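Local coordinates for alpha-fucosidase (Bifidobacterium bifidum, PDB 2EAB), which probably releases alpha-1,2-linked L-fucose from glycans by hydrolysis, this chain being the calcium-binding catalytic piece of a longer, membrane-associated protein, at residues Tyr378-Thr383 against Tyr433-Gly438. Sequence-based numbering, arbitrary orientation.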
ATOM      1  N   TYR A 378      -9.277  -3.555   9.515  1.00  7.46           N
ATOM      2  CA  TYR A 378      -9.747  -3.278   8.158  1.00  7.35           C
ATOM      3  C   TYR A 378      -8.582  -3.148   7.187  1.00  7.31           C
ATOM      4  O   TYR A 378      -8.692  -3.573   6.040  1.00  6.98           O
ATOM      5  CB  TYR A 378     -10.555  -1.988   8.143  1.00  7.63           C
ATOM      6  CG  TYR A 378     -11.583  -1.798   7.039  1.00  7.71           C
ATOM      7  CD1 TYR A 378     -12.331  -2.861   6.519  1.00  8.55           C
ATOM      8  CD2 TYR A 378     -11.857  -0.518   6.578  1.00  7.85           C
ATOM      9  CE1 TYR A 378     -13.312  -2.632   5.536  1.00  8.49           C
ATOM     10  CE2 TYR A 378     -12.824  -0.281   5.616  1.00  8.35           C
ATOM     11  CZ  TYR A 378     -13.550  -1.334   5.106  1.00  7.93           C
ATOM     12  OH  TYR A 378     -14.526  -1.081   4.170  1.00  9.09           O
ATOM     13  N   GLY A 379      -7.474  -2.560   7.636  1.00  7.00           N
ATOM     14  CA  GLY A 379      -6.293  -2.428   6.792  1.00  6.77           C
ATOM     15  C   GLY A 379      -5.744  -3.783   6.396  1.00  6.93           C
ATOM     16  O   GLY A 379      -5.253  -3.960   5.284  1.00  7.31           O
ATOM     17  N   ARG A 380      -5.816  -4.741   7.315  1.00  6.69           N
ATOM     18  CA  ARG A 380      -5.416  -6.104   7.005  1.00  6.80           C
ATOM     19  C   ARG A 380      -6.416  -6.731   6.035  1.00  6.69           C
ATOM     20  O   ARG A 380      -6.028  -7.281   5.009  1.00  6.87           O
ATOM     21  CB  ARG A 380      -5.271  -6.936   8.283  1.00  6.78           C
ATOM     22  CG  ARG A 380      -4.169  -6.426   9.209  1.00  6.47           C
ATOM     23  CD  ARG A 380      -3.868  -7.372  10.361  1.00  6.85           C
ATOM     24  NE  ARG A 380      -3.203  -8.593   9.919  1.00  6.73           N
ATOM     25  CZ  ARG A 380      -3.806  -9.769   9.766  1.00  6.58           C
ATOM     26  NH1 ARG A 380      -5.106  -9.907  10.014  1.00  7.23           N
ATOM     27  NH2 ARG A 380      -3.102 -10.816   9.374  1.00  7.13           N
ATOM     28  N   TYR A 381      -7.702  -6.621   6.360  1.00  6.80           N
ATOM     29  CA  TYR A 381      -8.774  -7.108   5.499  1.00  6.89           C
ATOM     30  C   TYR A 381      -8.631  -6.603   4.058  1.00  6.65           C
ATOM     31  O   TYR A 381      -8.743  -7.376   3.106  1.00  6.96           O
ATOM     32  CB  TYR A 381     -10.137  -6.697   6.079  1.00  7.28           C
ATOM     33  CG  TYR A 381     -11.277  -7.004   5.147  1.00  7.08           C
ATOM     34  CD1 TYR A 381     -11.867  -8.261   5.132  1.00  7.69           C
ATOM     35  CD2 TYR A 381     -11.742  -6.045   4.246  1.00  6.99           C
ATOM     36  CE1 TYR A 381     -12.904  -8.553   4.256  1.00  7.63           C
ATOM     37  CE2 TYR A 381     -12.772  -6.326   3.364  1.00  7.51           C
ATOM     38  CZ  TYR A 381     -13.347  -7.581   3.375  1.00  7.91           C
ATOM     39  OH  TYR A 381     -14.365  -7.862   2.499  1.00  7.68           O
ATOM     40  N   LEU A 382      -8.376  -5.304   3.915  1.00  6.37           N
ATOM     41  CA  LEU A 382      -8.322  -4.666   2.601  1.00  6.53           C
ATOM     42  C   LEU A 382      -7.120  -5.131   1.795  1.00  6.60           C
ATOM     43  O   LEU A 382      -7.168  -5.126   0.562  1.00  6.75           O
ATOM     44  CB  LEU A 382      -8.345  -3.140   2.720  1.00  6.79           C
ATOM     45  CG  LEU A 382      -9.671  -2.534   3.195  1.00  6.47           C
ATOM     46  CD1 LEU A 382      -9.466  -1.066   3.523  1.00  8.01           C
ATOM     47  CD2 LEU A 382     -10.795  -2.716   2.162  1.00  7.26           C
ATOM     48  N   THR A 383      -6.052  -5.538   2.487  1.00  6.40           N
ATOM     49  CA  THR A 383      -4.905  -6.146   1.815  1.00  6.36           C
ATOM     50  C   THR A 383      -5.312  -7.489   1.204  1.00  6.48           C
ATOM     51  O   THR A 383      -5.035  -7.759   0.035  1.00  6.62           O
ATOM     52  CB  THR A 383      -3.710  -6.360   2.772  1.00  6.27           C
ATOM     53  OG1 THR A 383      -3.367  -5.133   3.423  1.00  6.54           O
ATOM     54  CG2 THR A 383      -2.495  -6.856   2.006  1.00  6.94           C
ATOM     55  N   TYR A 433       4.098  -6.778   5.966  1.00  5.89           N
ATOM     56  CA  TYR A 433       4.958  -7.738   6.643  1.00  5.99           C
ATOM     57  C   TYR A 433       4.743  -7.763   8.152  1.00  5.89           C
ATOM     58  O   TYR A 433       4.586  -8.836   8.745  1.00  6.03           O
ATOM     59  CB  TYR A 433       6.422  -7.463   6.309  1.00  6.19           C
ATOM     60  CG  TYR A 433       6.673  -7.265   4.835  1.00  6.21           C
ATOM     61  CD1 TYR A 433       6.639  -8.346   3.957  1.00  6.41           C
ATOM     62  CD2 TYR A 433       6.927  -5.993   4.314  1.00  6.42           C
ATOM     63  CE1 TYR A 433       6.856  -8.170   2.605  1.00  7.17           C
ATOM     64  CE2 TYR A 433       7.152  -5.804   2.958  1.00  6.28           C
ATOM     65  CZ  TYR A 433       7.122  -6.899   2.115  1.00  6.42           C
ATOM     66  OH  TYR A 433       7.353  -6.732   0.770  1.00  6.95           O
ATOM     67  N   SER A 434       4.723  -6.587   8.773  1.00  5.97           N
ATOM     68  CA  SER A 434       4.587  -6.501  10.227  1.00  6.15           C
ATOM     69  C   SER A 434       3.241  -7.051  10.700  1.00  6.16           C
ATOM     70  O   SER A 434       3.153  -7.617  11.797  1.00  6.41           O
ATOM     71  CB  SER A 434       4.806  -5.068  10.719  1.00  6.30           C
ATOM     72  OG  SER A 434       3.795  -4.204  10.231  1.00  6.79           O
ATOM     73  N   ALA A 435       2.211  -6.907   9.865  1.00  5.87           N
ATOM     74  CA  ALA A 435       0.893  -7.454  10.182  1.00  6.13           C
ATOM     75  C   ALA A 435       0.677  -8.870   9.633  1.00  6.22           C
ATOM     76  O   ALA A 435      -0.462  -9.322   9.506  1.00  6.26           O
ATOM     77  CB  ALA A 435      -0.218  -6.502   9.732  1.00  6.48           C
ATOM     78  N   ASN A 436       1.771  -9.571   9.339  1.00  6.41           N
ATOM     79  CA  ASN A 436       1.735 -11.011   9.038  1.00  6.53           C
ATOM     80  C   ASN A 436       0.929 -11.352   7.778  1.00  6.58           C
ATOM     81  O   ASN A 436       0.066 -12.235   7.788  1.00  6.84           O
ATOM     82  CB  ASN A 436       1.230 -11.801  10.258  1.00  6.87           C
ATOM     83  CG  ASN A 436       1.806 -13.204  10.340  1.00  6.80           C
ATOM     84  OD1 ASN A 436       2.269 -13.775   9.352  1.00  7.44           O
ATOM     85  ND2 ASN A 436       1.774 -13.769  11.543  1.00  7.82           N
ATOM     86  N   MET A 437       1.229 -10.640   6.695  1.00  6.27           N
ATOM     87  CA  MET A 437       0.615 -10.893   5.392  1.00  6.63           C
ATOM     88  C   MET A 437       1.688 -10.880   4.309  1.00  6.30           C
ATOM     89  O   MET A 437       1.433 -10.448   3.180  1.00  6.32           O
ATOM     90  CB  MET A 437      -0.445  -9.829   5.082  1.00  6.75           C
ATOM     91  CG  MET A 437      -1.551  -9.733   6.121  1.00  6.98           C
ATOM     92  SD  MET A 437      -2.787  -8.487   5.746  1.00  7.67           S
ATOM     93  CE  MET A 437      -1.808  -6.983   5.881  1.00  8.56           C
ATOM     94  N   GLY A 438       2.882 -11.376   4.640  1.00  6.67           N
ATOM     95  CA  GLY A 438       4.055 -11.213   3.777  1.00  7.17           C
ATOM     96  C   GLY A 438       3.881 -11.729   2.358  1.00  7.45           C
ATOM     97  O   GLY A 438       4.380 -11.123   1.404  1.00  7.48           O
TER
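Arg380, on helix 365-386, reaches across to the carbonyl of Ala435 in a type I beta turn, Tyr433 to Asn436, within the loop between helices 424-428 and 442-450. Both pieces belong to the (alpha/alpha)6-barrel catalytic domain of glycoside hydrolase family 95. The guanidinium approaches side-on and spends two nitrogens on one oxygen: NE lies 2.9 Å from Ala435 O on a lone pair in the carbonyl plane, and NH2 lies 3.0 Å from the same Ala435 O, almost in line with the C=O bond. Neither N-H is quite straight, at 153° and 141°, as expected when two donors share an acceptor. The chain is extended from CA to CD, and a bend at chi3 (70°) turns NE out of that line, toward Ala435 O. Arg380 NH1 also bonds Tyr331 O, and NH2 also bonds Ile330 O, backbone carbonyls at the C-terminal end of helix 316-331. Asn436 O, near the guanidinium plane, is bonded by Arg333 NH1, while Asn436 ND2 holds Gly816 O and thereby ties the turn to the C-terminal beta region.

Beside the two hydrogen bonds, van der Waals packing makes up the rest of the contact. Ala435 CB packs 3.8 Å from Arg380 CD, and Met437 SD covers one guanidinium face while resting 3.5 Å from Arg380 O. Helix 767-780 also touches Arg380, Thr383 and Ala435. The side chain of Thr383 is about 10 Å from the bound calcium ion, and its hydroxyl OG1 donates back along the helix to Gly379 O at 2.9 Å. That same OG1 meets the methyl CE of Met437 at 3.4 Å.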